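Local coordinates for protein type II restriction enzyme SfiI (PDB 2EZV) that cleaves double-stranded DNA at the sequence GGCC-N5-GGCC as a tetrameric type II restriction endonuclease, leaving fragments with terminal 5'-phosphates, at residues P94-V99 with P153-I159; S15-T20 with R84-H90; I70-F74 with H141-Q145; P118-E122 with L186-K192. All coordinates share one frame. Residue numbers count along the deposited sequence, not the author numbering.

In the fold
The chain is tied by overlapping loops, none enclosed by another. Helix 10-41 comes first, and contact 2 closes a loop by bringing its residues 15-20 against the end of strand 80-86. Before that closure, 70-74 has opened contact 3, which crosses contact 2 and closes at strand 141-145. Contact 1 opens at 94-99, after contact 2 has closed, and crosses contact 3 before ending at 153-159. Contact 4 opens at 118-122, crosses contacts 3 and 1, and closes last at 186-192. Contact 1 lies within the mixed sheet; contact 2 adds the N-terminal helix, contact 3 lays loop 70-74 against its strand 141-145, and contact 4 joins the exit from strand 176-186 to the small sheet 121-124/131-134.

Contact 1. Residues P94-V99 with P153-I159; sequences PQVLLV and PAVTTSI
Backbone hydrogen bonds set this parallel pairing: Val96 N to Val155 O at 2.6 Å, Thr157 N to Val96 O at 3.2 Å, Leu98 N to Thr157 O at 3.0 Å and Ile159 N to Leu98 O at 2.7 Å. Val155 N to Pro94 O, 3.0 Å, is weak. The register pairs Gln95 with Val155 and proceeds one to one as far as Val99 with Ile159; the extended segments twist, their axes 4.0 Å apart at -33°. Gln95, in the t,t rotamer, carries its NE2 to Thr157 OG1 (2.8 Å); its OE1 meets Arg84. Such parallel neighbours belong to the mixed core sheet of PDDEXK nucleases, and strand 93-104 runs on into Asp100 and Ala101 of the calcium site. Packing alternates between the sheet faces. On that of Gln95, Leu97 CD1 meets Ile159 CD1 at 3.5 Å, and Thr20 of helix 10-41 covers both; on the other, Val96 CG2 lies 3.8 Å from Ala154 CB, while Leu98 CD2 approaches Thr156 OG1 at 3.9 Å.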
loop_
_atom_site.group_PDB
_atom_site.type_symbol
_atom_site.label_atom_id
_atom_site.label_comp_id
_atom_site.label_asym_id
_atom_site.label_seq_id
_atom_site.Cartn_x
_atom_site.Cartn_y
_atom_site.Cartn_z
ATOM N N PRO D 94 0.379 -13.246 15.429
ATOM C CA PRO D 94 -0.694 -13.151 14.435
ATOM C C PRO D 94 -1.838 -12.448 15.202
ATOM O O PRO D 94 -2.126 -12.787 16.361
ATOM C CB PRO D 94 -0.990 -14.615 14.111
ATOM C CG PRO D 94 -0.660 -15.314 15.410
ATOM C CD PRO D 94 0.630 -14.643 15.816
ATOM N N GLN D 95 -2.478 -11.463 14.582
ATOM C CA GLN D 95 -3.520 -10.722 15.276
ATOM C C GLN D 95 -4.685 -10.267 14.406
ATOM O O GLN D 95 -4.514 -9.944 13.235
ATOM C CB GLN D 95 -2.879 -9.500 15.944
ATOM C CG GLN D 95 -3.828 -8.475 16.553
ATOM C CD GLN D 95 -3.083 -7.243 17.083
ATOM O OE1 GLN D 95 -2.418 -6.529 16.325
ATOM N NE2 GLN D 95 -3.198 -6.990 18.386
ATOM N N VAL D 96 -5.879 -10.257 14.997
ATOM C CA VAL D 96 -7.076 -9.780 14.317
ATOM C C VAL D 96 -7.406 -8.450 14.993
ATOM O O VAL D 96 -7.961 -8.429 16.089
ATOM C CB VAL D 96 -8.271 -10.736 14.503
ATOM C CG1 VAL D 96 -9.496 -10.155 13.823
ATOM C CG2 VAL D 96 -7.964 -12.102 13.916
ATOM N N LEU D 97 -7.037 -7.338 14.367
ATOM C CA LEU D 97 -7.328 -6.035 14.966
ATOM C C LEU D 97 -8.785 -5.691 14.735
ATOM O O LEU D 97 -9.252 -5.688 13.595
ATOM C CB LEU D 97 -6.446 -4.926 14.369
ATOM C CG LEU D 97 -6.786 -3.501 14.845
ATOM C CD1 LEU D 97 -6.807 -3.460 16.371
ATOM C CD2 LEU D 97 -5.763 -2.502 14.317
ATOM N N LEU D 98 -9.497 -5.410 15.822
ATOM C CA LEU D 98 -10.916 -5.051 15.768
ATOM C C LEU D 98 -11.127 -3.701 16.431
ATOM O O LEU D 98 -10.812 -3.531 17.609
ATOM C CB LEU D 98 -11.763 -6.087 16.518
ATOM C CG LEU D 98 -12.268 -7.377 15.864
ATOM C CD1 LEU D 98 -11.362 -7.804 14.742
ATOM C CD2 LEU D 98 -12.379 -8.463 16.931
ATOM N N VAL D 99 -11.632 -2.727 15.689
ATOM C CA VAL D 99 -11.892 -1.446 16.313
ATOM C C VAL D 99 -13.251 -0.958 15.867
ATOM O O VAL D 99 -13.669 -1.151 14.724
ATOM C CB VAL D 99 -10.769 -0.387 16.032
ATOM C CG1 VAL D 99 -9.664 -0.997 15.212
ATOM C CG2 VAL D 99 -11.346 0.846 15.388
ATOM N N PRO D 153 -3.640 -19.753 16.022
ATOM C CA PRO D 153 -4.601 -18.731 16.446
ATOM C C PRO D 153 -4.125 -17.284 16.316
ATOM O O PRO D 153 -3.032 -16.936 16.769
ATOM C CB PRO D 153 -4.883 -19.113 17.894
ATOM C CG PRO D 153 -3.547 -19.643 18.346
ATOM C CD PRO D 153 -3.096 -20.490 17.178
ATOM N N ALA D 154 -4.950 -16.447 15.689
ATOM C CA ALA D 154 -4.629 -15.033 15.534
ATOM C C ALA D 154 -5.415 -14.299 16.613
ATOM O O ALA D 154 -6.647 -14.208 16.553
ATOM C CB ALA D 154 -5.035 -14.535 14.146
ATOM N N VAL D 155 -4.700 -13.788 17.606
ATOM C CA VAL D 155 -5.328 -13.088 18.714
ATOM C C VAL D 155 -6.220 -11.927 18.325
ATOM O O VAL D 155 -5.899 -11.132 17.440
ATOM C CB VAL D 155 -4.298 -12.517 19.685
ATOM C CG1 VAL D 155 -4.827 -12.642 21.115
ATOM C CG2 VAL D 155 -2.969 -13.211 19.495
ATOM N N THR D 156 -7.328 -11.826 19.040
ATOM C CA THR D 156 -8.313 -10.780 18.850
ATOM C C THR D 156 -7.990 -9.638 19.800
ATOM O O THR D 156 -7.778 -9.862 20.989
ATOM C CB THR D 156 -9.740 -11.336 19.158
ATOM O OG1 THR D 156 -10.409 -11.631 17.926
ATOM C CG2 THR D 156 -10.561 -10.354 19.973
ATOM N N THR D 157 -7.932 -8.422 19.275
ATOM C CA THR D 157 -7.665 -7.251 20.101
ATOM C C THR D 157 -8.772 -6.243 19.835
ATOM O O THR D 157 -8.927 -5.756 18.713
ATOM C CB THR D 157 -6.291 -6.624 19.782
ATOM O OG1 THR D 157 -5.261 -7.541 20.156
ATOM C CG2 THR D 157 -6.092 -5.314 20.562
ATOM N N SER D 158 -9.531 -5.927 20.879
ATOM C CA SER D 158 -10.666 -5.018 20.764
ATOM C C SER D 158 -10.395 -3.571 21.122
ATOM O O SER D 158 -9.914 -3.264 22.218
ATOM C CB SER D 158 -11.817 -5.541 21.620
ATOM O OG SER D 158 -12.143 -6.867 21.240
ATOM N N ILE D 159 -10.750 -2.681 20.201
ATOM C CA ILE D 159 -10.540 -1.255 20.398
ATOM C C ILE D 159 -11.740 -0.386 20.012
ATOM O O ILE D 159 -12.439 -0.666 19.041
ATOM C CB ILE D 159 -9.304 -0.813 19.607
ATOM C CG1 ILE D 159 -8.103 -1.608 20.125
ATOM C CG2 ILE D 159 -9.069 0.702 19.762
ATOM C CD1 ILE D 159 -6.895 -1.526 19.263
#

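Contact 2. Residues S15-T20 with R84-H90; sequences SVEKQT and RWLPSPH
A helix laid across the end of a strand and the turn that follows it is the principle here: residues 15-20 of helix 10-41 pack on the last residues of strand 80-86 and the loop through His90. The axes of helix 15-20 and strand 84-86 cross at 109° and stay 11.6 Å apart, a gap spanned by side chains. Gln19 does most of the polar work. In a p,t rotamer, it sends NE2 to Pro87 O (3.0 Å), while its OE1 accepts from a water at 2.7 Å. The same water is hydrogen-bonded to Ser15 OG (2.9 Å) and His90 NE2 (2.7 Å), joining successive helical turns to the loop. That loop holds its shape through an ST turn, in which His90 N donates to Ser88 OG at 3.1 Å; Ser88 OG is also hydrogen-bonded to Gly91 O. Van der Waals contact fills the remaining space: Leu86, t,p, brings CD2 within 3.5 Å of Thr20 OG1 and 4.4 Å of Val16 CB, and Val16 CG1 lies 3.7 Å from His90 CD2. Thr20 OG1 donates back to Val16 O (2.7 Å), and its CG2 is 3.8 Å from Arg84 NH2, whose guanidinium forms a salt bridge with Glu66. Beyond, Pro89 of the second subunit packs on Ser15 and Gln19, while Thr20 reaches Thr157 and Ile159 of strand 151-167 and Val16 meets Leu93 of strand 93-104.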
loop_
_atom_site.group_PDB
_atom_site.type_symbol
_atom_site.label_atom_id
_atom_site.label_comp_id
_atom_site.label_asym_id
_atom_site.label_seq_id
_atom_site.Cartn_x
_atom_site.Cartn_y
_atom_site.Cartn_z
ATOM N N SER D 15 0.376 -6.253 27.501
ATOM C CA SER D 15 1.424 -5.486 26.866
ATOM C C SER D 15 1.193 -5.337 25.367
ATOM O O SER D 15 1.403 -4.255 24.813
ATOM C CB SER D 15 2.779 -6.153 27.125
ATOM O OG SER D 15 3.824 -5.423 26.519
ATOM N N VAL D 16 0.762 -6.407 24.705
ATOM C CA VAL D 16 0.527 -6.311 23.271
ATOM C C VAL D 16 -0.711 -5.477 22.991
ATOM O O VAL D 16 -0.822 -4.861 21.926
ATOM C CB VAL D 16 0.351 -7.696 22.583
ATOM C CG1 VAL D 16 1.006 -8.780 23.402
ATOM C CG2 VAL D 16 -1.097 -7.973 22.329
ATOM N N GLU D 17 -1.655 -5.462 23.925
ATOM C CA GLU D 17 -2.853 -4.661 23.707
ATOM C C GLU D 17 -2.427 -3.209 23.858
ATOM O O GLU D 17 -2.870 -2.333 23.117
ATOM C CB GLU D 17 -3.959 -5.024 24.708
ATOM C CG GLU D 17 -4.733 -6.277 24.313
ATOM C CD GLU D 17 -5.810 -6.684 25.318
ATOM O OE1 GLU D 17 -6.588 -7.611 25.008
ATOM O OE2 GLU D 17 -5.886 -6.096 26.417
ATOM N N LYS D 18 -1.521 -2.974 24.796
ATOM C CA LYS D 18 -1.028 -1.628 25.040
ATOM C C LYS D 18 -0.295 -1.050 23.829
ATOM O O LYS D 18 -0.536 0.093 23.457
ATOM C CB LYS D 18 -0.097 -1.618 26.253
ATOM C CG LYS D 18 0.198 -0.231 26.794
ATOM C CD LYS D 18 1.155 -0.338 27.960
ATOM C CE LYS D 18 1.368 0.991 28.650
ATOM N NZ LYS D 18 2.370 0.877 29.759
ATOM N N GLN D 19 0.591 -1.829 23.205
ATOM C CA GLN D 19 1.306 -1.299 22.046
ATOM C C GLN D 19 0.375 -1.187 20.842
ATOM O O GLN D 19 0.585 -0.358 19.958
ATOM C CB GLN D 19 2.562 -2.132 21.716
ATOM C CG GLN D 19 2.349 -3.485 21.055
ATOM C CD GLN D 19 3.674 -4.162 20.695
ATOM O OE1 GLN D 19 4.491 -4.439 21.563
ATOM N NE2 GLN D 19 3.880 -4.428 19.411
ATOM N N THR D 20 -0.666 -2.009 20.811
ATOM C CA THR D 20 -1.642 -1.937 19.724
ATOM C C THR D 20 -2.359 -0.594 19.893
ATOM O O THR D 20 -2.494 0.182 18.950
ATOM C CB THR D 20 -2.674 -3.067 19.816
ATOM O OG1 THR D 20 -2.033 -4.317 19.546
ATOM C CG2 THR D 20 -3.811 -2.853 18.823
ATOM N N ARG D 84 -3.417 -9.514 10.800
ATOM C CA ARG D 84 -2.043 -9.117 10.519
ATOM C C ARG D 84 -1.048 -9.711 11.515
ATOM O O ARG D 84 -1.438 -10.338 12.489
ATOM C CB ARG D 84 -1.956 -7.593 10.621
ATOM C CG ARG D 84 -2.240 -7.128 12.060
ATOM C CD ARG D 84 -2.360 -5.632 12.260
ATOM N NE ARG D 84 -2.326 -5.342 13.693
ATOM C CZ ARG D 84 -2.382 -4.127 14.238
ATOM N NH1 ARG D 84 -2.494 -3.051 13.476
ATOM N NH2 ARG D 84 -2.279 -3.988 15.555
ATOM N N TRP D 85 0.241 -9.503 11.255
ATOM C CA TRP D 85 1.302 -9.960 12.148
ATOM C C TRP D 85 1.712 -8.736 12.961
ATOM O O TRP D 85 1.953 -7.663 12.403
ATOM C CB TRP D 85 2.537 -10.442 11.377
ATOM C CG TRP D 85 2.388 -11.729 10.640
ATOM C CD1 TRP D 85 2.261 -11.891 9.297
ATOM C CD2 TRP D 85 2.456 -13.048 11.199
ATOM N NE1 TRP D 85 2.258 -13.230 8.976
ATOM C CE2 TRP D 85 2.379 -13.962 10.124
ATOM C CE3 TRP D 85 2.585 -13.546 12.506
ATOM C CZ2 TRP D 85 2.427 -15.350 10.312
ATOM C CZ3 TRP D 85 2.635 -14.930 12.693
ATOM C CH2 TRP D 85 2.557 -15.813 11.598
ATOM N N LEU D 86 1.788 -8.888 14.273
ATOM C CA LEU D 86 2.187 -7.781 15.112
ATOM C C LEU D 86 3.571 -8.065 15.689
ATOM O O LEU D 86 3.730 -8.918 16.561
ATOM C CB LEU D 86 1.181 -7.589 16.249
ATOM C CG LEU D 86 1.466 -6.442 17.229
ATOM C CD1 LEU D 86 1.389 -5.116 16.478
ATOM C CD2 LEU D 86 0.460 -6.470 18.386
ATOM N N PRO D 87 4.598 -7.365 15.195
ATOM C CA PRO D 87 5.933 -7.622 15.744
ATOM C C PRO D 87 6.048 -7.129 17.182
ATOM O O PRO D 87 5.503 -6.084 17.531
ATOM C CB PRO D 87 6.856 -6.868 14.788
ATOM C CG PRO D 87 6.006 -5.770 14.270
ATOM C CD PRO D 87 4.655 -6.421 14.065
ATOM N N SER D 88 6.739 -7.892 18.019
ATOM C CA SER D 88 6.923 -7.504 19.411
ATOM C C SER D 88 8.011 -8.364 20.029
ATOM O O SER D 88 8.436 -9.348 19.451
ATOM C CB SER D 88 5.625 -7.690 20.206
ATOM O OG SER D 88 5.454 -9.040 20.581
ATOM N N PRO D 89 8.473 -8.003 21.225
ATOM C CA PRO D 89 9.522 -8.823 21.826
ATOM C C PRO D 89 8.995 -10.162 22.318
ATOM O O PRO D 89 9.766 -11.076 22.583
ATOM C CB PRO D 89 10.052 -7.930 22.946
ATOM C CG PRO D 89 8.842 -7.155 23.341
ATOM C CD PRO D 89 8.215 -6.796 22.028
ATOM N N HIS D 90 7.675 -10.280 22.425
ATOM C CA HIS D 90 7.066 -11.519 22.884
ATOM C C HIS D 90 7.048 -12.516 21.734
ATOM O O HIS D 90 6.851 -13.720 21.936
ATOM C CB HIS D 90 5.628 -11.276 23.334
ATOM C CG HIS D 90 5.441 -10.026 24.134
ATOM N ND1 HIS D 90 6.094 -9.797 25.324
ATOM C CD2 HIS D 90 4.641 -8.952 23.931
ATOM C CE1 HIS D 90 5.704 -8.637 25.822
ATOM N NE2 HIS D 90 4.822 -8.106 24.996
HETATM O O HOH W 1 3.807 -6.026 23.675
#

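Contact 3. Residues I70-F74 with H141-Q145; sequences INRRF and HLMLQ
Side-chain conformation decides how the irregular segment 70-74 meets strand 141-145, since the nearest CA atoms, those of Arg72 and Leu144, are 7.9 Å apart. Arg72, with chi1 at -134° and chi2 in m, reaches across: its NH1 makes a weak hydrogen bond to Met143 O (3.3 Å) and lies close to Leu142 CD2 (3.1 Å) and Leu144 CD2 (3.3 Å). A water bridges the same carbonyl, accepting from Arg72 NH2 (2.8 Å) and donating to Met143 O (2.6 Å). To one side, Ile70 (m,t) sets CD1 3.6 Å from CD1 of Leu144 (m,t); to the other, Phe74 (chi1 p) brings CD2 to 4.0 Å from CD2 of Leu142 (t,p). An inverse gamma turn centred on Asn71 bends the loop. Arg73 points away from the strand and forms a salt bridge with Glu34 of the third subunit. The loop thus covers one face of this PDDEXK nuclease's mixed sheet, Ile70 and Phe74 also packing on Val83, Val96 and Leu98 of neighbouring strands.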
loop_
_atom_site.group_PDB
_atom_site.type_symbol
_atom_site.label_atom_id
_atom_site.label_comp_id
_atom_site.label_asym_id
_atom_site.label_seq_id
_atom_site.Cartn_x
_atom_site.Cartn_y
_atom_site.Cartn_z
ATOM N N ILE D 70 -1.752 -10.247 6.823
ATOM C CA ILE D 70 -1.915 -11.682 6.681
ATOM C C ILE D 70 -3.009 -11.828 5.630
ATOM O O ILE D 70 -3.989 -11.064 5.629
ATOM C CB ILE D 70 -2.344 -12.343 8.009
ATOM C CG1 ILE D 70 -1.114 -12.495 8.911
ATOM C CG2 ILE D 70 -3.019 -13.685 7.739
ATOM C CD1 ILE D 70 -1.387 -13.146 10.254
ATOM N N ASN D 71 -2.824 -12.787 4.726
ATOM C CA ASN D 71 -3.772 -13.020 3.645
ATOM C C ASN D 71 -5.041 -13.733 4.111
ATOM O O ASN D 71 -5.315 -14.868 3.720
ATOM C CB ASN D 71 -3.085 -13.821 2.537
ATOM C CG ASN D 71 -3.957 -13.989 1.317
ATOM O OD1 ASN D 71 -4.759 -13.119 0.998
ATOM N ND2 ASN D 71 -3.792 -15.104 0.614
ATOM N N ARG D 72 -5.812 -13.046 4.947
ATOM C CA ARG D 72 -7.048 -13.587 5.486
ATOM C C ARG D 72 -8.011 -12.441 5.769
ATOM O O ARG D 72 -7.649 -11.450 6.410
ATOM C CB ARG D 72 -6.764 -14.359 6.780
ATOM C CG ARG D 72 -7.442 -15.716 6.857
ATOM C CD ARG D 72 -8.939 -15.599 6.645
ATOM N NE ARG D 72 -9.685 -16.791 7.037
ATOM C CZ ARG D 72 -9.583 -17.388 8.220
ATOM N NH1 ARG D 72 -8.749 -16.926 9.139
ATOM N NH2 ARG D 72 -10.357 -18.422 8.509
ATOM N N ARG D 73 -9.240 -12.581 5.290
ATOM C CA ARG D 73 -10.252 -11.549 5.479
ATOM C C ARG D 73 -11.579 -12.182 5.871
ATOM O O ARG D 73 -11.825 -13.352 5.580
ATOM C CB ARG D 73 -10.458 -10.771 4.179
ATOM C CG ARG D 73 -9.192 -10.212 3.573
ATOM C CD ARG D 73 -9.362 -9.985 2.083
ATOM N NE ARG D 73 -8.366 -10.710 1.300
ATOM C CZ ARG D 73 -8.183 -12.024 1.368
ATOM N NH1 ARG D 73 -8.930 -12.746 2.186
ATOM N NH2 ARG D 73 -7.267 -12.621 0.618
ATOM N N PHE D 74 -12.427 -11.403 6.534
ATOM C CA PHE D 74 -13.754 -11.874 6.924
ATOM C C PHE D 74 -14.722 -10.691 6.952
ATOM O O PHE D 74 -14.308 -9.542 7.128
ATOM C CB PHE D 74 -13.698 -12.566 8.296
ATOM C CG PHE D 74 -13.292 -11.656 9.423
ATOM C CD1 PHE D 74 -14.232 -10.849 10.056
ATOM C CD2 PHE D 74 -11.966 -11.590 9.837
ATOM C CE1 PHE D 74 -13.861 -9.991 11.083
ATOM C CE2 PHE D 74 -11.587 -10.735 10.862
ATOM C CZ PHE D 74 -12.538 -9.931 11.489
ATOM N N HIS D 141 -10.085 -15.650 19.240
ATOM C CA HIS D 141 -9.081 -15.661 18.185
ATOM C C HIS D 141 -9.601 -16.309 16.907
ATOM O O HIS D 141 -10.570 -17.054 16.940
ATOM C CB HIS D 141 -7.842 -16.417 18.678
ATOM C CG HIS D 141 -8.145 -17.788 19.203
ATOM N ND1 HIS D 141 -8.534 -18.831 18.389
ATOM C CD2 HIS D 141 -8.151 -18.277 20.467
ATOM C CE1 HIS D 141 -8.766 -19.903 19.127
ATOM N NE2 HIS D 141 -8.541 -19.593 20.393
ATOM N N LEU D 142 -8.952 -16.018 15.784
ATOM C CA LEU D 142 -9.332 -16.591 14.493
ATOM C C LEU D 142 -8.249 -17.578 14.078
ATOM O O LEU D 142 -7.082 -17.209 13.967
ATOM C CB LEU D 142 -9.447 -15.498 13.429
ATOM C CG LEU D 142 -9.849 -15.926 12.013
ATOM C CD1 LEU D 142 -11.275 -16.479 12.006
ATOM C CD2 LEU D 142 -9.754 -14.729 11.098
ATOM N N MET D 143 -8.631 -18.828 13.846
ATOM C CA MET D 143 -7.660 -19.836 13.458
ATOM C C MET D 143 -7.197 -19.646 12.022
ATOM O O MET D 143 -8.008 -19.515 11.106
ATOM C CB MET D 143 -8.250 -21.239 13.649
ATOM C CG MET D 143 -8.477 -21.612 15.107
ATOM S SD MET D 143 -6.931 -21.627 16.054
ATOM C CE MET D 143 -7.271 -22.911 17.245
ATOM N N LEU D 144 -5.882 -19.617 11.840
ATOM C CA LEU D 144 -5.281 -19.449 10.521
ATOM C C LEU D 144 -4.636 -20.776 10.126
ATOM O O LEU D 144 -4.116 -21.495 10.977
ATOM C CB LEU D 144 -4.209 -18.350 10.560
ATOM C CG LEU D 144 -4.604 -16.965 11.084
ATOM C CD1 LEU D 144 -3.381 -16.055 11.097
ATOM C CD2 LEU D 144 -5.694 -16.377 10.215
ATOM N N GLN D 145 -4.669 -21.096 8.839
ATOM C CA GLN D 145 -4.094 -22.343 8.352
ATOM C C GLN D 145 -2.640 -22.175 7.933
ATOM O O GLN D 145 -2.351 -21.515 6.933
ATOM C CB GLN D 145 -4.892 -22.866 7.156
ATOM C CG GLN D 145 -4.346 -24.166 6.583
ATOM C CD GLN D 145 -4.372 -25.290 7.593
ATOM O OE1 GLN D 145 -5.426 -25.617 8.130
ATOM N NE2 GLN D 145 -3.215 -25.885 7.865
HETATM O O HOH W 2 -10.563 -19.746 10.954
#

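Contact 4. Residues P118-E122 with L186-K192; sequences PMDAE and LPHARLK
Pro118, the first residue, sets its ring against the extended residues 186-187, with CG 3.6 Å from Leu186 CB and CB 3.6 Å from Pro187 O. Met119 follows, its CA 4.3 Å from that of Ala189. Its p,t,p rotamer curls CE into the turn, 3.1 Å from both Pro187 O and His188 O and 3.5 Å from Pro187 CG, while SD lies 3.8 Å from Lys192 CA. A short 3-10 segment at 189-190 shapes this pocket: Leu191 N donates to His188 O (2.8 Å), and Arg190 N to His188 ND1 (2.9 Å). Asp120 turns its carboxylate to Ala136 N, but its O accepts from Lys192 NZ at 3.0 Å. Past Ala121, in strand 121-124, Glu122 brings OE1 to Lys192 NZ, a salt bridge of 3.0 Å. Lys192, extended t,t,t,p, opens helix 192-195 and also bonds Asn196 O. The chemistry thus divides: a buried methionine fills the turn, and one lysine joins charge and backbone carbonyls at its margin.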
loop_
_atom_site.group_PDB
_atom_site.type_symbol
_atom_site.label_atom_id
_atom_site.label_comp_id
_atom_site.label_asym_id
_atom_site.label_seq_id
_atom_site.Cartn_x
_atom_site.Cartn_y
_atom_site.Cartn_z
ATOM N N PRO D 118 -15.800 -8.198 24.334
ATOM C CA PRO D 118 -14.604 -9.053 24.351
ATOM C C PRO D 118 -14.577 -10.189 25.382
ATOM O O PRO D 118 -14.018 -11.254 25.115
ATOM C CB PRO D 118 -13.466 -8.054 24.586
ATOM C CG PRO D 118 -14.034 -6.744 24.094
ATOM C CD PRO D 118 -15.435 -6.804 24.625
ATOM N N MET D 119 -15.151 -9.956 26.558
ATOM C CA MET D 119 -15.178 -10.978 27.607
ATOM C C MET D 119 -16.543 -11.060 28.286
ATOM O O MET D 119 -17.311 -10.101 28.249
ATOM C CB MET D 119 -14.116 -10.679 28.668
ATOM C CG MET D 119 -14.281 -9.324 29.325
ATOM S SD MET D 119 -13.230 -9.144 30.765
ATOM C CE MET D 119 -11.601 -9.028 29.991
ATOM N N ASP D 120 -16.842 -12.201 28.909
ATOM C CA ASP D 120 -18.115 -12.366 29.608
ATOM C C ASP D 120 -18.251 -11.260 30.650
ATOM O O ASP D 120 -17.304 -10.969 31.382
ATOM C CB ASP D 120 -18.190 -13.722 30.313
ATOM C CG ASP D 120 -18.017 -14.886 29.364
ATOM O OD1 ASP D 120 -18.389 -14.762 28.179
ATOM O OD2 ASP D 120 -17.518 -15.938 29.811
ATOM N N ALA D 121 -19.431 -10.655 30.722
ATOM C CA ALA D 121 -19.661 -9.566 31.662
ATOM C C ALA D 121 -20.631 -9.926 32.776
ATOM O O ALA D 121 -21.413 -10.866 32.660
ATOM C CB ALA D 121 -20.167 -8.344 30.914
ATOM N N GLU D 122 -20.568 -9.156 33.855
ATOM C CA GLU D 122 -21.424 -9.348 35.021
ATOM C C GLU D 122 -21.257 -8.146 35.948
ATOM O O GLU D 122 -20.137 -7.745 36.270
ATOM C CB GLU D 122 -21.043 -10.638 35.753
ATOM C CG GLU D 122 -19.619 -10.657 36.284
ATOM C CD GLU D 122 -19.095 -12.066 36.506
ATOM O OE1 GLU D 122 -18.995 -12.825 35.513
ATOM O OE2 GLU D 122 -18.784 -12.413 37.668
ATOM N N LEU D 186 -10.262 -2.710 25.239
ATOM C CA LEU D 186 -10.977 -3.641 26.093
ATOM C C LEU D 186 -10.181 -4.917 26.246
ATOM O O LEU D 186 -9.805 -5.556 25.262
ATOM C CB LEU D 186 -12.361 -3.940 25.531
ATOM C CG LEU D 186 -13.253 -2.702 25.393
ATOM C CD1 LEU D 186 -14.657 -3.138 25.004
ATOM C CD2 LEU D 186 -13.274 -1.917 26.701
ATOM N N PRO D 187 -9.924 -5.314 27.496
ATOM C CA PRO D 187 -9.160 -6.521 27.792
ATOM C C PRO D 187 -9.684 -7.812 27.173
ATOM O O PRO D 187 -10.889 -8.084 27.158
ATOM C CB PRO D 187 -9.133 -6.548 29.324
ATOM C CG PRO D 187 -10.376 -5.802 29.706
ATOM C CD PRO D 187 -10.393 -4.667 28.733
ATOM N N HIS D 188 -8.752 -8.598 26.648
ATOM C CA HIS D 188 -9.071 -9.873 26.031
ATOM C C HIS D 188 -9.745 -10.794 27.055
ATOM O O HIS D 188 -9.545 -10.659 28.268
ATOM C CB HIS D 188 -7.779 -10.507 25.504
ATOM C CG HIS D 188 -7.986 -11.787 24.757
ATOM N ND1 HIS D 188 -8.218 -12.989 25.390
ATOM C CD2 HIS D 188 -7.984 -12.054 23.431
ATOM C CE1 HIS D 188 -8.346 -13.943 24.485
ATOM N NE2 HIS D 188 -8.209 -13.401 23.288
ATOM N N ALA D 189 -10.548 -11.726 26.556
ATOM C CA ALA D 189 -11.253 -12.675 27.405
ATOM C C ALA D 189 -10.339 -13.296 28.469
ATOM O O ALA D 189 -10.723 -13.404 29.630
ATOM C CB ALA D 189 -11.873 -13.773 26.538
ATOM N N ARG D 190 -9.133 -13.696 28.072
ATOM C CA ARG D 190 -8.177 -14.313 28.995
ATOM C C ARG D 190 -7.920 -13.498 30.253
ATOM O O ARG D 190 -7.396 -14.027 31.239
ATOM C CB ARG D 190 -6.826 -14.540 28.319
ATOM C CG ARG D 190 -6.709 -15.786 27.466
ATOM C CD ARG D 190 -5.247 -15.968 27.071
ATOM N NE ARG D 190 -4.424 -16.207 28.247
ATOM C CZ ARG D 190 -3.099 -16.127 28.275
ATOM N NH1 ARG D 190 -2.420 -15.803 27.184
ATOM N NH2 ARG D 190 -2.446 -16.380 29.402
ATOM N N LEU D 191 -8.283 -12.217 30.210
ATOM C CA LEU D 191 -8.064 -11.303 31.322
ATOM C C LEU D 191 -9.285 -11.075 32.212
ATOM O O LEU D 191 -9.297 -10.149 33.026
ATOM C CB LEU D 191 -7.578 -9.956 30.775
ATOM C CG LEU D 191 -6.264 -10.015 29.992
ATOM C CD1 LEU D 191 -6.044 -8.720 29.226
ATOM C CD2 LEU D 191 -5.123 -10.281 30.960
ATOM N N LYS D 192 -10.303 -11.917 32.071
ATOM C CA LYS D 192 -11.516 -11.767 32.868
ATOM C C LYS D 192 -11.265 -11.727 34.374
ATOM O O LYS D 192 -11.726 -10.813 35.052
ATOM C CB LYS D 192 -12.521 -12.880 32.543
ATOM C CG LYS D 192 -13.785 -12.779 33.369
ATOM C CD LYS D 192 -14.912 -13.622 32.806
ATOM C CE LYS D 192 -16.131 -13.530 33.710
ATOM N NZ LYS D 192 -16.479 -12.115 34.050
#